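Local coordinates for protein N2152 (Neocallimastix frontalis, PDB 5U22) that probably hydrolyses arabinosyl-containing glycosides, as a family 39 glycoside hydrolase from a rumen anaerobic fungus, built from a TIM barrel and a beta sandwich, at residues V66-A71 / R98-L103; K86-L91 / L136-G141; I265-R270 / P322-K327; D315-S320 / G331-D336. All coordinates share one frame; numbering follows the deposited sequence.

Contact 1 (V66-A71 / R98-L103); sequences VMRAPA and RVTIEL
Val66 and Arg98 meet at the start of two parallel strands, where methyl CG2 of Val66 sits as a bump over one face of the Arg98 guanidinium, toward the rim and 3.7 Å from NH2; Arg98 NH1 bonds to Gly96 O and Asn65 OD1. The other Val66 methyl, CG1, turned anti to the backbone N (chi1 -176°), fills the hollow beside Thr100 OG1. Further along this face the shaft of Arg68 runs out extended, its CG 3.9 Å from Thr100 CB, and its guanidinium ends beside Glu102. The carboxylate oxygen Glu102 OE2 lies over a guanidinium face, 3.6 Å from Arg68 NH2, so this salt bridge rests on charge alone; the N-H groups go instead to Glu143, Glu246 and Asn146. A methionine in place of Arg68 would probably leave Glu102, Glu143 and Glu246 without their shared positive mate.

The opposite face is apolar with small bumps. Val99 CG2 wedges between Met67 CB and Ala69 CB, 3.9 Å from the latter, and just past the end of strand 66-70 Ala71 CB lodges against Ile101 CG2 at 3.6 Å, with Leu103 CD2 closing in. Backbone bonds alternate between the strands from Met67 N to Ala71 N; the one from Thr100 N to Met67 O is the shortest, at 2.7 Å.

Together with helix 84-91 the strands make a beta-alpha-beta unit of the TIM barrel. Val84 of that helix packs on Ala69 and Val99, Phe127 of helix 117-134 lies against Ala71 and Ile101, and strand 139-143 continues the sheet beyond 98-102.

Contact 2 (K86-L91 / L136-G141); sequences KVAQRL and LTNFYG
Ala88 presents its methyl group to three side chains of segment 136-141: Leu136, Asn138 and Phe139. Asn138 makes the polar link. Its CG stands between the backbone N and the carbonyl carbon (chi1 57°), and from there the amide reaches across to the helix, where ND2 donates to Ala88 O at 2.9 Å. The bond is nearly straight, 171° at the hydrogen, and the acceptor lies almost in the amide plane, although the donor is tilted from the plane of the helix carbonyl. The same nitrogen also donates to a water that lies within hydrogen-bonding distance of Leu91 O as well, while Leu91 CB packs 3.9 Å from ND2. The other end of the amide fares differently: OD1 rests 3.5 Å from Ala88 CB and is buried with no polar partner.

In TIM-barrel terms, helix 84-91 lies on the outside of the parallel sheet, and here it meets the turn leading into strand 139-143, two strands along from 66-70, the strand that precedes the helix. Val99, on the strand in between, touches both Ala88 and Leu91.

Phe139 leaves its strand with CG anti to the carbonyl carbon (chi1 -53°), which swings the ring back toward the helix until CE1 comes within 3.5 Å of Ala88 CB, at an oblique approach. Leu136 splays its two methyls: CD1 goes to Ala88 CB at 3.9 Å, and CD2 to the amide end of Gln89, 3.6 Å from OE1. Gln89 starts out pointing away from segment 136-141, but a bend at chi2 folds its amide back to cross Leu136 at about a right angle.

Contact 3 (I265-R270 / P322-K327); sequences IGRFER and PNENSK
Arg267 and Glu324 slide past each other in opposite directions, and the arginine meets the backbone of segment 322-327. Its guanidinium lies flat beneath Glu324 O, which stands 3.0 Å above the centre of the plane; no N-H points at this oxygen, and the carbonyl's partial negative charge faces the cationic plane. The end of the same group points at Ser326 O and grips that single atom with two nitrogens, NH1 at 2.9 Å and NH2 at 3.0 Å, both bonds being bent, at 142° and 135°. The NH1 donor lies close to the line of the carbonyl bond, whereas NH2 comes in from above the carbonyl plane.

Arg270, one helical turn on, takes the carboxylate. Its chain bends at chi3 and crosses Glu324 obliquely, with guanidinium and carboxylate planes 79° apart. NH1 donates to Glu324 OE1 at 3.0 Å in a salt bridge, approaching the oxygen from above the carboxylate plane. Glu324 OE2 turns to Tyr271 OH, and Asp330 draws on both arginines.

Within the loop, Asn323 OD1 accepts from Asn325 N in an Asx turn, and Ser326 OG donates to Asn323 O, which probably helps to hold the curve of the loop.

The contact ties barrel helix 258-270 to the connection between strands 315-320 and 330-336 of the beta sandwich, with Ser222 of helix 221-235 touching both Arg267 and Asn325.

Contact 4 (D315-S320 / G331-D336); sequences DMVSVS and GAASVD
Gly331, near the start of the second strand, sets its carbonyl oxygen against Val319, 3.7 Å from CB. Next, Ala332 turns its methyl to the end of Met316, 3.8 Å from CE. Ala333 follows with a small bump between two valines: its CB lies 3.7 Å from Val317 CG2 and 3.8 Å from Val319 CG2. Its carbonyl accepts from Val317 N at 2.9 Å, while a water bridges Ala333 N to Val317 O where the strands diverge.

Ser334 faces Met316 as a non-hydrogen-bonded pair, its CB 3.9 Å from SD. Bends at chi2 and chi3 (-58° and -62°) curl the methionine chain back over the second strand, bringing CE to 3.4 Å from Ala333 O. Shortening Met316 to an alanine would probably open a gap beside Ala332 and Ser334. Val335 closes the run: CG2 packs on Val317 CG1, and its backbone exchanges two hydrogen bonds with Asp315, one from Val335 N to Asp315 O at 2.8 Å.

The two strands form an antiparallel beta hairpin of the sandwich domain. Strand 31-35 flanks 315-320, strand 341-347 pairs with 330-336, and Val27 and Phe344 pack around Val319 and Ala333.

Contacts 1 and 2 belong to one stretch of the TIM barrel: their centres lie 8 Å apart, and they meet inside the parallel sheet, where Val99 O lies 2.9 Å from Tyr140 N, probably a hydrogen bond. Contacts 3 and 4 sit beyond the chain's centre from contact 1, about 12 Å apart between centres, and touch where Arg270 NH2 reaches Val319 O at 2.9 Å. There a barrel helix meets the sandwich hairpin, whose connecting loop forms half of contact 3. Contact 1 comes near the bound BTB molecule, the Arg68 side chain lying about 5 Å from it; the centre of contact 4 lies about 28 Å from that of contact 1.

Contact 1 (V66-A71 / R98-L103)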
# COMPACT_ATOMS: atom_id res chain seq x y z
N VAL A 66 -1.72 -6.31 -3.52
CA VAL A 66 -1.13 -7.30 -2.62
C VAL A 66 -1.69 -7.10 -1.23
O VAL A 66 -1.58 -6.00 -0.67
CB VAL A 66 0.41 -7.22 -2.58
CG1 VAL A 66 0.94 -8.34 -1.71
CG2 VAL A 66 1.00 -7.31 -3.97
N MET A 67 -2.28 -8.16 -0.66
CA MET A 67 -2.68 -8.15 0.74
C MET A 67 -1.57 -8.73 1.61
O MET A 67 -0.56 -9.23 1.11
CB MET A 67 -3.97 -8.96 0.94
CG MET A 67 -5.13 -8.51 0.08
SD MET A 67 -5.73 -6.83 0.42
CE MET A 67 -6.67 -7.04 1.94
N ARG A 68 -1.77 -8.69 2.93
CA ARG A 68 -0.86 -9.33 3.88
C ARG A 68 -1.67 -10.11 4.90
O ARG A 68 -2.71 -9.64 5.36
CB ARG A 68 0.03 -8.29 4.57
CG ARG A 68 1.16 -8.83 5.47
CD ARG A 68 2.15 -7.68 5.63
NE ARG A 68 3.30 -7.85 6.51
CZ ARG A 68 3.41 -7.29 7.72
NH1 ARG A 68 2.41 -6.58 8.23
NH2 ARG A 68 4.53 -7.45 8.42
N ALA A 69 -1.20 -11.31 5.22
CA ALA A 69 -1.95 -12.19 6.09
C ALA A 69 -0.98 -13.06 6.88
O ALA A 69 0.14 -13.30 6.42
CB ALA A 69 -2.93 -13.08 5.29
N PRO A 70 -1.38 -13.53 8.05
CA PRO A 70 -0.51 -14.40 8.85
C PRO A 70 -0.36 -15.78 8.24
O PRO A 70 -1.31 -16.34 7.68
CB PRO A 70 -1.24 -14.49 10.20
CG PRO A 70 -2.71 -14.30 9.81
CD PRO A 70 -2.65 -13.23 8.75
N ALA A 71 0.84 -16.36 8.38
CA ALA A 71 1.06 -17.71 7.86
C ALA A 71 0.15 -18.73 8.55
O ALA A 71 -0.25 -19.72 7.92
CB ALA A 71 2.53 -18.10 8.01
N ARG A 98 -2.29 -10.73 -5.12
CA ARG A 98 -1.41 -11.63 -4.38
C ARG A 98 -1.51 -11.33 -2.89
O ARG A 98 -2.12 -10.34 -2.47
CB ARG A 98 0.07 -11.51 -4.80
CG ARG A 98 0.40 -12.26 -6.07
CD ARG A 98 0.41 -11.33 -7.25
NE ARG A 98 1.50 -10.36 -7.18
CZ ARG A 98 1.33 -9.05 -7.27
NH1 ARG A 98 0.11 -8.53 -7.42
NH2 ARG A 98 2.39 -8.25 -7.22
N VAL A 99 -0.89 -12.17 -2.08
CA VAL A 99 -0.94 -11.97 -0.63
C VAL A 99 0.41 -12.34 -0.01
O VAL A 99 1.00 -13.37 -0.34
CB VAL A 99 -2.09 -12.75 0.02
CG1 VAL A 99 -2.01 -14.26 -0.29
CG2 VAL A 99 -2.13 -12.48 1.51
N THR A 100 0.89 -11.47 0.87
CA THR A 100 2.15 -11.66 1.58
C THR A 100 1.95 -12.65 2.72
O THR A 100 0.99 -12.54 3.49
CB THR A 100 2.64 -10.32 2.14
OG1 THR A 100 2.83 -9.39 1.07
CG2 THR A 100 3.93 -10.48 2.93
N ILE A 101 2.88 -13.61 2.86
CA ILE A 101 2.88 -14.55 3.97
C ILE A 101 3.70 -13.98 5.13
O ILE A 101 4.93 -13.95 5.06
CB ILE A 101 3.45 -15.91 3.55
CG1 ILE A 101 2.59 -16.50 2.43
CG2 ILE A 101 3.52 -16.84 4.75
CD1 ILE A 101 3.27 -17.63 1.66
N GLU A 102 3.03 -13.61 6.22
CA GLU A 102 3.72 -13.08 7.40
C GLU A 102 4.04 -14.24 8.35
O GLU A 102 3.22 -14.64 9.17
CB GLU A 102 2.87 -12.02 8.09
CG GLU A 102 3.60 -11.26 9.22
CD GLU A 102 2.65 -10.48 10.13
OE1 GLU A 102 1.43 -10.76 10.09
OE2 GLU A 102 3.12 -9.60 10.88
N LEU A 103 5.25 -14.79 8.23
CA LEU A 103 5.59 -15.97 9.01
C LEU A 103 5.63 -15.68 10.51
O LEU A 103 5.37 -16.59 11.31
CB LEU A 103 6.95 -16.52 8.56
CG LEU A 103 7.03 -17.09 7.14
CD1 LEU A 103 8.49 -17.32 6.72
CD2 LEU A 103 6.26 -18.39 7.07

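Contact 2 (K86-L91 / L136-G141)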
# COMPACT_ATOMS: atom_id res chain seq x y z
N LYS A 86 -6.13 -19.75 3.24
CA LYS A 86 -7.54 -19.45 2.99
C LYS A 86 -7.71 -18.10 2.31
O LYS A 86 -8.58 -17.94 1.45
CB LYS A 86 -8.34 -19.49 4.30
CG LYS A 86 -8.39 -20.85 5.01
CD LYS A 86 -8.45 -22.02 4.03
CE LYS A 86 -9.81 -22.19 3.37
NZ LYS A 86 -9.68 -22.64 1.94
N VAL A 87 -6.90 -17.11 2.69
CA VAL A 87 -7.03 -15.79 2.08
C VAL A 87 -6.61 -15.84 0.62
O VAL A 87 -7.28 -15.28 -0.26
CB VAL A 87 -6.22 -14.75 2.88
CG1 VAL A 87 -6.15 -13.42 2.13
CG2 VAL A 87 -6.84 -14.56 4.25
N ALA A 88 -5.49 -16.53 0.34
CA ALA A 88 -5.04 -16.69 -1.04
C ALA A 88 -6.10 -17.38 -1.89
O ALA A 88 -6.27 -17.05 -3.07
CB ALA A 88 -3.73 -17.48 -1.08
N GLN A 89 -6.85 -18.33 -1.31
CA GLN A 89 -7.92 -18.95 -2.09
C GLN A 89 -9.02 -17.95 -2.42
O GLN A 89 -9.54 -17.94 -3.54
CB GLN A 89 -8.49 -20.16 -1.36
CG GLN A 89 -9.62 -20.86 -2.13
CD GLN A 89 -9.20 -21.41 -3.49
OE1 GLN A 89 -8.19 -22.11 -3.62
NE2 GLN A 89 -9.99 -21.11 -4.52
N ARG A 90 -9.41 -17.12 -1.45
CA ARG A 90 -10.40 -16.10 -1.75
C ARG A 90 -9.92 -15.18 -2.87
O ARG A 90 -10.69 -14.81 -3.76
CB ARG A 90 -10.74 -15.27 -0.51
CG ARG A 90 -11.24 -16.09 0.68
CD ARG A 90 -11.93 -15.20 1.70
NE ARG A 90 -13.23 -14.74 1.21
CZ ARG A 90 -13.99 -13.83 1.81
NH1 ARG A 90 -13.60 -13.26 2.95
NH2 ARG A 90 -15.16 -13.49 1.27
N LEU A 91 -8.63 -14.83 -2.85
CA LEU A 91 -8.09 -13.85 -3.79
C LEU A 91 -8.00 -14.37 -5.22
O LEU A 91 -7.81 -13.56 -6.13
CB LEU A 91 -6.70 -13.39 -3.32
CG LEU A 91 -6.74 -12.42 -2.13
CD1 LEU A 91 -5.33 -12.22 -1.55
CD2 LEU A 91 -7.35 -11.08 -2.55
N LEU A 136 -1.62 -23.28 -4.71
CA LEU A 136 -1.74 -21.86 -5.03
C LEU A 136 -0.37 -21.26 -5.30
O LEU A 136 0.62 -21.61 -4.65
CB LEU A 136 -2.43 -21.11 -3.89
CG LEU A 136 -3.84 -21.60 -3.54
CD1 LEU A 136 -4.15 -21.26 -2.09
CD2 LEU A 136 -4.87 -20.98 -4.46
N THR A 137 -0.32 -20.35 -6.27
CA THR A 137 0.90 -19.61 -6.56
C THR A 137 0.66 -18.10 -6.54
O THR A 137 1.47 -17.35 -7.08
CB THR A 137 1.49 -20.03 -7.91
OG1 THR A 137 0.47 -19.98 -8.92
CG2 THR A 137 2.06 -21.45 -7.83
N ASN A 138 -0.44 -17.63 -5.94
CA ASN A 138 -0.67 -16.20 -5.84
C ASN A 138 -0.16 -15.62 -4.52
O ASN A 138 -0.69 -14.60 -4.05
CB ASN A 138 -2.15 -15.86 -6.05
CG ASN A 138 -3.08 -16.58 -5.08
OD1 ASN A 138 -2.70 -17.56 -4.45
ND2 ASN A 138 -4.31 -16.07 -4.96
N PHE A 139 0.85 -16.23 -3.93
CA PHE A 139 1.53 -15.60 -2.81
C PHE A 139 2.58 -14.63 -3.34
O PHE A 139 3.19 -14.85 -4.39
CB PHE A 139 2.19 -16.64 -1.91
CG PHE A 139 1.25 -17.70 -1.44
CD1 PHE A 139 0.35 -17.45 -0.41
CD2 PHE A 139 1.26 -18.96 -2.03
CE1 PHE A 139 -0.52 -18.45 0.03
CE2 PHE A 139 0.39 -19.95 -1.61
CZ PHE A 139 -0.50 -19.69 -0.57
N TYR A 140 2.75 -13.53 -2.60
CA TYR A 140 3.72 -12.50 -2.93
C TYR A 140 5.12 -12.89 -2.50
O TYR A 140 6.11 -12.53 -3.16
CB TYR A 140 3.30 -11.21 -2.24
CG TYR A 140 4.02 -9.94 -2.62
CD1 TYR A 140 4.06 -9.48 -3.93
CD2 TYR A 140 4.61 -9.15 -1.63
CE1 TYR A 140 4.69 -8.27 -4.24
CE2 TYR A 140 5.23 -7.96 -1.94
CZ TYR A 140 5.28 -7.53 -3.24
OH TYR A 140 5.89 -6.33 -3.52
N GLY A 141 5.23 -13.60 -1.38
CA GLY A 141 6.51 -14.04 -0.88
C GLY A 141 6.37 -14.50 0.55
O GLY A 141 5.31 -14.35 1.18
O HOH W 1 -5.25 -14.08 -7.13

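Contact 3 (I265-R270 / P322-K327)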
# COMPACT_ATOMS: atom_id res chain seq x y z
N ILE A 265 -0.68 7.09 -1.44
CA ILE A 265 -0.85 6.64 -2.81
C ILE A 265 0.01 7.47 -3.76
O ILE A 265 0.77 6.93 -4.57
CB ILE A 265 -2.34 6.70 -3.20
CG1 ILE A 265 -3.12 5.61 -2.46
CG2 ILE A 265 -2.50 6.59 -4.71
CD1 ILE A 265 -4.64 5.80 -2.50
N GLY A 266 -0.09 8.80 -3.66
CA GLY A 266 0.69 9.64 -4.55
C GLY A 266 2.19 9.39 -4.44
O GLY A 266 2.88 9.27 -5.45
N ARG A 267 2.69 9.27 -3.20
CA ARG A 267 4.13 9.15 -3.02
C ARG A 267 4.63 7.75 -3.35
O ARG A 267 5.68 7.60 -3.98
CB ARG A 267 4.51 9.57 -1.59
CG ARG A 267 4.28 11.07 -1.37
CD ARG A 267 4.21 11.48 0.09
NE ARG A 267 3.53 12.77 0.23
CZ ARG A 267 3.44 13.46 1.36
NH1 ARG A 267 4.01 13.01 2.47
NH2 ARG A 267 2.77 14.62 1.37
N PHE A 268 3.87 6.71 -2.98
CA PHE A 268 4.22 5.35 -3.41
C PHE A 268 4.29 5.27 -4.93
O PHE A 268 5.21 4.65 -5.48
CB PHE A 268 3.20 4.33 -2.89
CG PHE A 268 3.25 4.10 -1.40
CD1 PHE A 268 4.07 4.86 -0.58
CD2 PHE A 268 2.46 3.12 -0.82
CE1 PHE A 268 4.10 4.65 0.79
CE2 PHE A 268 2.50 2.88 0.54
CZ PHE A 268 3.32 3.66 1.36
N GLU A 269 3.32 5.86 -5.63
CA GLU A 269 3.36 5.83 -7.08
C GLU A 269 4.53 6.64 -7.61
O GLU A 269 5.20 6.22 -8.57
CB GLU A 269 2.05 6.35 -7.66
CG GLU A 269 0.83 5.46 -7.39
CD GLU A 269 0.78 4.19 -8.25
OE1 GLU A 269 1.62 4.05 -9.18
OE2 GLU A 269 -0.09 3.35 -7.98
N ARG A 270 4.82 7.78 -6.99
CA ARG A 270 5.92 8.62 -7.45
C ARG A 270 7.25 7.88 -7.41
O ARG A 270 8.11 8.06 -8.28
CB ARG A 270 5.98 9.89 -6.60
CG ARG A 270 7.11 10.85 -6.95
CD ARG A 270 6.88 12.22 -6.28
NE ARG A 270 5.55 12.77 -6.58
CZ ARG A 270 4.63 13.04 -5.65
NH1 ARG A 270 4.88 12.86 -4.36
NH2 ARG A 270 3.44 13.51 -6.02
N PRO A 322 2.27 20.47 -3.30
CA PRO A 322 2.91 21.58 -2.55
C PRO A 322 4.25 21.21 -1.92
O PRO A 322 5.21 21.98 -2.05
CB PRO A 322 1.84 21.92 -1.50
CG PRO A 322 0.55 21.64 -2.21
CD PRO A 322 0.83 20.36 -2.99
N ASN A 323 4.33 20.05 -1.26
CA ASN A 323 5.57 19.60 -0.63
C ASN A 323 5.44 18.14 -0.22
O ASN A 323 4.82 17.84 0.81
CB ASN A 323 5.91 20.46 0.60
CG ASN A 323 7.21 20.02 1.29
OD1 ASN A 323 7.93 19.17 0.79
ND2 ASN A 323 7.50 20.61 2.44
N GLU A 324 5.99 17.22 -1.01
CA GLU A 324 5.85 15.80 -0.70
C GLU A 324 6.63 15.39 0.53
O GLU A 324 6.46 14.27 1.01
CB GLU A 324 6.30 14.94 -1.88
CG GLU A 324 7.81 14.93 -2.10
CD GLU A 324 8.28 13.66 -2.79
OE1 GLU A 324 7.45 12.72 -2.91
OE2 GLU A 324 9.46 13.60 -3.20
N ASN A 325 7.51 16.25 1.04
CA ASN A 325 8.28 15.95 2.24
C ASN A 325 7.66 16.56 3.48
O ASN A 325 8.35 17.12 4.33
CB ASN A 325 9.72 16.43 2.07
CG ASN A 325 10.38 15.80 0.87
OD1 ASN A 325 10.54 14.59 0.81
ND2 ASN A 325 10.75 16.63 -0.11
N SER A 326 6.34 16.46 3.60
CA SER A 326 5.56 17.11 4.65
C SER A 326 4.21 16.40 4.73
O SER A 326 3.97 15.43 4.02
CB SER A 326 5.37 18.59 4.35
OG SER A 326 4.37 18.73 3.35
N LYS A 327 3.32 16.93 5.57
CA LYS A 327 1.98 16.36 5.67
C LYS A 327 1.05 16.80 4.55
O LYS A 327 -0.09 16.32 4.51
CB LYS A 327 1.36 16.74 7.02
CG LYS A 327 2.14 16.20 8.21
CD LYS A 327 1.48 16.53 9.53
CE LYS A 327 2.06 15.68 10.65
NZ LYS A 327 3.52 15.90 10.80
O HOH W 2 6.89 12.03 2.44

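Contact 4 (D315-S320 / G331-D336)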
# COMPACT_ATOMS: atom_id res chain seq x y z
N ASP A 315 -1.37 4.79 -17.95
CA ASP A 315 -0.09 5.12 -17.33
C ASP A 315 -0.30 6.06 -16.16
O ASP A 315 -1.12 6.98 -16.23
CB ASP A 315 0.84 5.82 -18.32
CG ASP A 315 1.29 4.93 -19.42
OD1 ASP A 315 1.49 3.72 -19.16
OD2 ASP A 315 1.47 5.44 -20.54
N MET A 316 0.47 5.85 -15.09
CA MET A 316 0.56 6.86 -14.05
C MET A 316 1.50 7.97 -14.52
O MET A 316 2.51 7.70 -15.16
CB MET A 316 1.08 6.24 -12.74
CG MET A 316 0.34 4.99 -12.31
SD MET A 316 -1.44 5.29 -12.09
CE MET A 316 -1.39 6.52 -10.77
N VAL A 317 1.13 9.22 -14.22
CA VAL A 317 1.91 10.37 -14.66
C VAL A 317 2.25 11.24 -13.46
O VAL A 317 1.64 11.15 -12.39
CB VAL A 317 1.17 11.20 -15.73
CG1 VAL A 317 0.97 10.37 -16.98
CG2 VAL A 317 -0.18 11.68 -15.20
N SER A 318 3.22 12.13 -13.66
CA SER A 318 3.80 12.88 -12.56
C SER A 318 2.83 13.91 -12.01
O SER A 318 2.14 14.62 -12.75
CB SER A 318 5.10 13.55 -13.00
OG SER A 318 6.11 12.57 -13.20
N VAL A 319 2.79 13.99 -10.69
CA VAL A 319 2.03 14.99 -9.96
C VAL A 319 3.02 15.79 -9.14
O VAL A 319 3.82 15.21 -8.40
CB VAL A 319 0.98 14.35 -9.03
CG1 VAL A 319 0.31 15.42 -8.16
CG2 VAL A 319 -0.07 13.58 -9.84
N SER A 320 2.97 17.12 -9.27
CA SER A 320 3.83 17.95 -8.45
C SER A 320 2.99 18.61 -7.37
O SER A 320 2.14 19.45 -7.68
CB SER A 320 4.54 19.01 -9.30
OG SER A 320 5.26 19.91 -8.47
N GLY A 331 -1.18 13.38 -4.38
CA GLY A 331 -2.07 12.47 -5.09
C GLY A 331 -1.41 11.83 -6.29
O GLY A 331 -0.20 11.94 -6.50
N ALA A 332 -2.24 11.16 -7.09
CA ALA A 332 -1.75 10.39 -8.21
C ALA A 332 -2.67 10.58 -9.41
O ALA A 332 -3.87 10.82 -9.25
CB ALA A 332 -1.65 8.89 -7.87
N ALA A 333 -2.10 10.44 -10.60
CA ALA A 333 -2.85 10.72 -11.81
C ALA A 333 -2.56 9.64 -12.84
O ALA A 333 -1.44 9.13 -12.92
CB ALA A 333 -2.49 12.08 -12.39
N SER A 334 -3.58 9.30 -13.63
CA SER A 334 -3.43 8.31 -14.69
C SER A 334 -3.97 8.88 -16.00
O SER A 334 -4.87 9.72 -16.02
CB SER A 334 -4.15 7.00 -14.34
OG SER A 334 -5.54 7.21 -14.26
N VAL A 335 -3.38 8.43 -17.11
CA VAL A 335 -3.84 8.78 -18.45
C VAL A 335 -4.01 7.49 -19.23
O VAL A 335 -3.11 6.65 -19.24
CB VAL A 335 -2.86 9.71 -19.18
CG1 VAL A 335 -3.37 9.98 -20.60
CG2 VAL A 335 -2.65 11.00 -18.43
N ASP A 336 -5.16 7.35 -19.89
CA ASP A 336 -5.48 6.16 -20.67
C ASP A 336 -5.92 6.59 -22.07
O ASP A 336 -7.02 7.13 -22.22
CB ASP A 336 -6.57 5.34 -19.98
CG ASP A 336 -6.84 4.01 -20.67
OD1 ASP A 336 -6.68 3.89 -21.90
OD2 ASP A 336 -7.24 3.06 -19.96
O HOH W 3 0.67 9.59 -10.29